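Local coordinates for sarcoplasmic calcium-binding protein (Branchiostoma lanceolatum, PDB 2SAS), which binds calcium ions through EF-hands in amphioxus muscle, where its precise physiological role has not been established, at residues Phe17-Met20 and Asn21-Ser25; Val76-Trp79 and Glu80-Leu83; Ser45-Asp48 and Ala49-Lys52. All coordinates share one frame; numbering follows the deposited sequence.

Contact 1 (Phe17-Met20 and Asn21-Ser25); sequences FLDM and NHDGS. With CA (calcium ion), chain B.
D19 and N21 begin the calcium-binding loop of the first EF-hand, where the chain leaves helix 4-18 and folds round the ion. The carboxylate of D19 divides its work. Its OD1 lies 2.2 Å from the calcium ion and also takes a weak bond from D23 N, while OD2 receives the backbone N-H of G24, with G24 N at 2.9 Å from D19 OD2 and tilted out of the carboxylate plane. Placing CG opposite the backbone N (chi1 -175°) swings this group into the middle of the loop. The amide oxygen OD1 of N21 joins the same ion at 2.4 Å. Calcium draws its ligand oxygens together: S25 O, also a calcium ligand, stands 2.8 Å from D19 OD1, a crowding that the cation probably offsets. D30 also contributes to the site. M20 sits at a corner of the type I turn from D19 to H22, and its side chain leaves the loop for D33 and M34 of helix 28-42. H22 N bonds D19 O at 3.1 Å to close the turn, and that carbonyl oxygen also sits over one face of the H22 imidazole, toward its rim. D23 OD1, itself a calcium ligand, accepts from S25 N at 3.3 Å in an Asx turn.

Contact 2 (Val76-Trp79 and Glu80-Leu83); sequences VVSW and EEYL. With CA (calcium ion), chain C.
V76 and E81 meet at the second calcium ion: V76 O and E81 OE1 each stand 2.3 Å from the metal, and a water takes a further place. D70, N72 and D74 complete the site. Hydrogen bonds fix the glutamate. S78 N donates to the anti lone pair of E81 OE1 at 3.0 Å, and S78 OG adds a weak bond to that oxygen, while E81 OE2 is held by I71 N. In return, E81 N gives a weak bond to S78 OG, making S78 and E81 a capping box. The backbone bonds Y82 N to S78 O and L83 N to W79 O start the helix. Apolar contacts cover the first turn. With CG opposite its backbone N (chi1 164°), W79 lays its indole where L83 CG sits over one face of the six-membered ring in a CH-pi contact, 4.1 Å from the centroid. W79 CZ3 meets the edge of the Y82 ring, 3.9 Å from Y82 CD2, and V77 CG1 rests on Y82 CB. W79 NE1 bonds A139 O of the second subunit; an alanine here would probably leave L83 without its aromatic face and that carbonyl without its donor. A short strand, a capped helix start and a glutamate at the twelfth loop position are the hallmarks of an EF-hand entering its second helix.

Contact 3 (Ser45-Asp48 and Ala49-Lys52); sequences SLSD and ADYK
S47 and D50 join by two hydrogen bonds that end on one oxygen, at the start of helix 48-69. S47 is the N-cap, and its backbone N-H reaches D50 OD2 from the anti side, S47 N lying 3.0 Å from D50 OD2. The hydroxyl OG of S47 donates to the same atom at 2.8 Å, coming from well above the carboxylate plane. Both donors approach OD2 from the same face, a double grip likely to restrain rotation of the carboxylate. The serine torsion makes this possible: OG stands between the backbone N and the carbonyl carbon (chi1 51°), on the side where D50 folds back. The negative charge, close to the beginning of the helix, is probably favoured by the amides there.

The first i to i+4 backbone bonds of the helix satisfy two carbonyls. S47 O takes Y51 N at 3.2 Å, in the carbonyl plane, and D48 O takes K52 N at 2.9 Å. One turn apart, D48 and K52 also form a salt bridge at the exposed surface, with D48 OD2 at 3.5 Å from K52 NZ; the lysine chain runs extended beyond CG, and its CE passes close to the same oxygen.

Apolar contact comes from L46, just before the cap. Its CB lies 3.5 Å from Y51 CE2, the two side chains crossing at about a right angle. The hydroxyl of Y51 is satisfied by K43 O, and its ring meets Y38 of helix 28-42 with the planes nearly perpendicular. The L46-Y51 pair, spanning the serine N-cap from the residue before it into the first turn, fits a hydrophobic staple, here beside an aspartate that accepts from the N-cap residue.

Overall arrangement
Contacts 1 and 2 belong to the paired first and second EF-hands: their centres are 11 Å apart, and S25 packs on V76 where strands 25-26 and 77-78 run antiparallel. L18 also reaches Y82 between them. Contact 1 is a surface loop dominated by oxygens round a metal, whereas contact 2, partly buried, combines a metal ligand with aromatic packing against helix 4-18. Contact 3 lies on the surface about 25 Å from contact 1 and 31 Å from contact 2, between centres, away from the calcium sites; there serine-to-aspartate hydrogen bonds, a salt bridge and a leucine-tyrosine pair hold the helix start. Contacts 2 and 3 both start helices at a serine N-cap, but in contact 2 the acid three residues on also binds calcium.

Contact 1 (Phe17-Met20 and Asn21-Ser25)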
# COMPACT_ATOMS: atom_id res chain seq x y z
N PHE A 17 3.65 9.62 3.67
CA PHE A 17 4.01 10.60 4.71
C PHE A 17 3.96 12.02 4.18
O PHE A 17 4.04 12.90 5.05
CB PHE A 17 5.37 10.29 5.26
CG PHE A 17 5.71 8.96 5.79
CD1 PHE A 17 4.71 8.00 6.10
CD2 PHE A 17 7.05 8.69 6.13
CE1 PHE A 17 5.06 6.78 6.67
CE2 PHE A 17 7.40 7.46 6.70
CZ PHE A 17 6.39 6.52 6.99
N LEU A 18 3.87 12.26 2.88
CA LEU A 18 3.91 13.68 2.47
C LEU A 18 2.83 14.11 1.48
O LEU A 18 2.28 15.19 1.74
CB LEU A 18 5.31 14.04 1.96
CG LEU A 18 6.43 14.21 2.95
CD1 LEU A 18 7.75 13.87 2.25
CD2 LEU A 18 6.51 15.64 3.51
N ASP A 19 2.62 13.32 0.46
CA ASP A 19 1.65 13.61 -0.60
C ASP A 19 0.26 13.19 -0.12
O ASP A 19 -0.34 12.21 -0.59
CB ASP A 19 2.09 13.01 -1.94
CG ASP A 19 1.16 13.39 -3.08
OD1 ASP A 19 0.61 14.52 -3.05
OD2 ASP A 19 0.93 12.60 -4.02
N MET A 20 -0.24 13.97 0.82
CA MET A 20 -1.58 13.71 1.45
C MET A 20 -2.71 13.71 0.44
O MET A 20 -3.57 12.83 0.53
CB MET A 20 -1.85 14.71 2.55
CG MET A 20 -0.74 14.73 3.53
SD MET A 20 -0.82 13.17 4.49
CE MET A 20 0.35 12.15 3.57
N ASN A 21 -2.68 14.64 -0.51
CA ASN A 21 -3.71 14.74 -1.52
C ASN A 21 -3.48 13.86 -2.74
O ASN A 21 -4.23 14.05 -3.72
CB ASN A 21 -3.97 16.19 -1.95
CG ASN A 21 -2.75 16.84 -2.58
OD1 ASN A 21 -1.96 16.16 -3.25
ND2 ASN A 21 -2.62 18.17 -2.41
N HIS A 22 -2.45 13.04 -2.75
CA HIS A 22 -2.22 12.13 -3.88
C HIS A 22 -2.09 12.65 -5.26
O HIS A 22 -2.60 12.00 -6.22
CB HIS A 22 -3.39 11.03 -3.79
CG HIS A 22 -3.14 10.31 -2.48
ND1 HIS A 22 -3.96 10.29 -1.36
CD2 HIS A 22 -1.98 9.66 -2.14
CE1 HIS A 22 -3.30 9.66 -0.41
NE2 HIS A 22 -2.11 9.25 -0.84
N ASP A 23 -1.37 13.72 -5.56
CA ASP A 23 -1.26 14.19 -6.96
C ASP A 23 0.11 14.00 -7.54
O ASP A 23 0.40 14.46 -8.67
CB ASP A 23 -1.83 15.61 -7.04
CG ASP A 23 -1.01 16.57 -6.21
OD1 ASP A 23 -0.12 16.05 -5.47
OD2 ASP A 23 -1.20 17.79 -6.30
N GLY A 24 1.04 13.31 -6.86
CA GLY A 24 2.36 13.03 -7.35
C GLY A 24 3.35 14.15 -7.11
O GLY A 24 4.46 14.11 -7.69
N SER A 25 2.92 15.11 -6.32
CA SER A 25 3.72 16.30 -5.98
C SER A 25 3.42 16.64 -4.49
O SER A 25 2.28 16.45 -4.10
CB SER A 25 3.26 17.54 -6.69
OG SER A 25 3.70 17.96 -7.90
CA CA B . 0.34 16.68 -3.30

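Contact 2 (Val76-Trp79 and Glu80-Leu83)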
# COMPACT_ATOMS: atom_id res chain seq x y z
N VAL A 76 6.80 23.51 -5.88
CA VAL A 76 6.24 22.14 -5.99
C VAL A 76 7.46 21.22 -5.86
O VAL A 76 8.48 21.54 -6.53
CB VAL A 76 5.52 21.94 -7.32
CG1 VAL A 76 4.84 20.57 -7.40
CG2 VAL A 76 4.54 23.05 -7.67
N VAL A 77 7.40 20.20 -5.01
CA VAL A 77 8.54 19.27 -4.95
C VAL A 77 8.01 18.06 -5.75
O VAL A 77 6.95 17.50 -5.39
CB VAL A 77 9.03 18.93 -3.56
CG1 VAL A 77 10.03 17.76 -3.54
CG2 VAL A 77 9.65 20.11 -2.80
N SER A 78 8.68 17.69 -6.84
CA SER A 78 8.12 16.51 -7.56
C SER A 78 8.82 15.28 -7.00
O SER A 78 9.77 15.42 -6.20
CB SER A 78 8.41 16.69 -9.06
OG SER A 78 9.76 17.12 -9.17
N TRP A 79 8.38 14.15 -7.44
CA TRP A 79 8.94 12.83 -7.10
C TRP A 79 10.43 12.80 -7.45
O TRP A 79 11.26 12.44 -6.62
CB TRP A 79 8.23 11.72 -7.88
CG TRP A 79 9.04 10.45 -7.85
CD1 TRP A 79 9.44 9.73 -8.94
CD2 TRP A 79 9.50 9.74 -6.69
NE1 TRP A 79 10.10 8.59 -8.52
CE2 TRP A 79 10.14 8.58 -7.16
CE3 TRP A 79 9.36 9.95 -5.32
CZ2 TRP A 79 10.68 7.60 -6.31
CZ3 TRP A 79 9.89 8.98 -4.46
CH2 TRP A 79 10.55 7.86 -4.94
N GLU A 80 10.72 13.16 -8.69
CA GLU A 80 12.10 13.26 -9.20
C GLU A 80 12.94 14.17 -8.34
O GLU A 80 14.08 13.79 -7.96
CB GLU A 80 12.13 13.78 -10.65
CG GLU A 80 11.18 12.98 -11.59
CD GLU A 80 9.74 13.42 -11.48
OE1 GLU A 80 9.42 14.51 -11.03
OE2 GLU A 80 8.90 12.58 -11.87
N GLU A 81 12.49 15.36 -7.96
CA GLU A 81 13.33 16.20 -7.09
C GLU A 81 13.46 15.60 -5.70
O GLU A 81 14.55 15.69 -5.08
CB GLU A 81 12.91 17.65 -6.97
CG GLU A 81 12.37 18.25 -8.30
CD GLU A 81 11.77 19.60 -8.11
OE1 GLU A 81 10.60 19.78 -7.80
OE2 GLU A 81 12.62 20.49 -8.26
N TYR A 82 12.41 14.97 -5.22
CA TYR A 82 12.38 14.29 -3.93
C TYR A 82 13.34 13.09 -3.99
O TYR A 82 14.03 12.82 -2.95
CB TYR A 82 10.96 13.88 -3.50
CG TYR A 82 10.77 13.27 -2.14
CD1 TYR A 82 10.78 14.01 -0.94
CD2 TYR A 82 10.69 11.89 -2.01
CE1 TYR A 82 10.67 13.38 0.32
CE2 TYR A 82 10.54 11.26 -0.80
CZ TYR A 82 10.52 12.01 0.39
OH TYR A 82 10.36 11.33 1.59
N LEU A 83 13.39 12.42 -5.13
CA LEU A 83 14.33 11.24 -5.27
C LEU A 83 15.75 11.80 -5.18
O LEU A 83 16.58 11.40 -4.35
CB LEU A 83 14.01 10.55 -6.57
CG LEU A 83 14.00 9.05 -6.68
CD1 LEU A 83 14.18 8.60 -8.13
CD2 LEU A 83 15.08 8.36 -5.83
CA CA C . 9.91 21.95 -8.30
O HOH W 1 8.81 20.84 -9.97

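Contact 3 (Ser45-Asp48 and Ala49-Lys52)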
# COMPACT_ATOMS: atom_id res chain seq x y z
N SER A 45 -10.29 19.13 21.41
CA SER A 45 -9.42 18.58 22.48
C SER A 45 -8.17 19.46 22.59
O SER A 45 -7.49 19.39 23.59
CB SER A 45 -8.93 17.16 22.29
OG SER A 45 -9.97 16.29 21.91
N LEU A 46 -7.90 20.15 21.50
CA LEU A 46 -6.68 21.01 21.41
C LEU A 46 -7.14 22.44 21.35
O LEU A 46 -8.22 22.69 20.77
CB LEU A 46 -5.94 20.52 20.16
CG LEU A 46 -4.66 19.72 20.24
CD1 LEU A 46 -4.62 18.75 21.40
CD2 LEU A 46 -4.40 18.92 18.95
N SER A 47 -6.41 23.38 21.88
CA SER A 47 -6.81 24.79 21.78
C SER A 47 -6.37 25.38 20.42
O SER A 47 -5.57 24.77 19.65
CB SER A 47 -6.14 25.58 22.89
OG SER A 47 -4.78 25.32 22.92
N ASP A 48 -6.85 26.57 20.16
CA ASP A 48 -6.52 27.33 18.93
C ASP A 48 -4.99 27.44 18.91
O ASP A 48 -4.29 27.11 17.96
CB ASP A 48 -7.30 28.64 18.88
CG ASP A 48 -7.05 29.61 17.77
OD1 ASP A 48 -7.27 29.30 16.55
OD2 ASP A 48 -6.71 30.78 17.97
N ALA A 49 -4.41 27.92 19.97
CA ALA A 49 -2.95 28.06 20.05
C ALA A 49 -2.22 26.76 19.67
O ALA A 49 -1.17 26.86 19.02
CB ALA A 49 -2.55 28.60 21.42
N ASP A 50 -2.71 25.60 20.10
CA ASP A 50 -2.05 24.33 19.80
C ASP A 50 -2.02 24.09 18.28
O ASP A 50 -1.01 23.59 17.77
CB ASP A 50 -2.68 23.12 20.50
CG ASP A 50 -2.61 23.20 22.01
OD1 ASP A 50 -1.59 23.69 22.48
OD2 ASP A 50 -3.58 22.82 22.70
N TYR A 51 -3.12 24.41 17.61
CA TYR A 51 -3.18 24.24 16.15
C TYR A 51 -2.23 25.19 15.46
O TYR A 51 -1.57 24.87 14.49
CB TYR A 51 -4.59 24.40 15.70
CG TYR A 51 -5.44 23.20 16.08
CD1 TYR A 51 -5.18 21.94 15.53
CD2 TYR A 51 -6.46 23.31 17.01
CE1 TYR A 51 -5.93 20.83 15.84
CE2 TYR A 51 -7.23 22.19 17.33
CZ TYR A 51 -7.01 20.97 16.74
OH TYR A 51 -7.80 19.90 17.06
N LYS A 52 -2.16 26.39 16.08
CA LYS A 52 -1.26 27.42 15.55
C LYS A 52 0.18 26.96 15.63
O LYS A 52 0.92 27.05 14.62
CB LYS A 52 -1.54 28.78 16.17
CG LYS A 52 -2.81 29.39 15.50
CD LYS A 52 -3.02 30.79 16.08
CE LYS A 52 -4.39 31.30 15.60
NZ LYS A 52 -4.56 32.72 16.00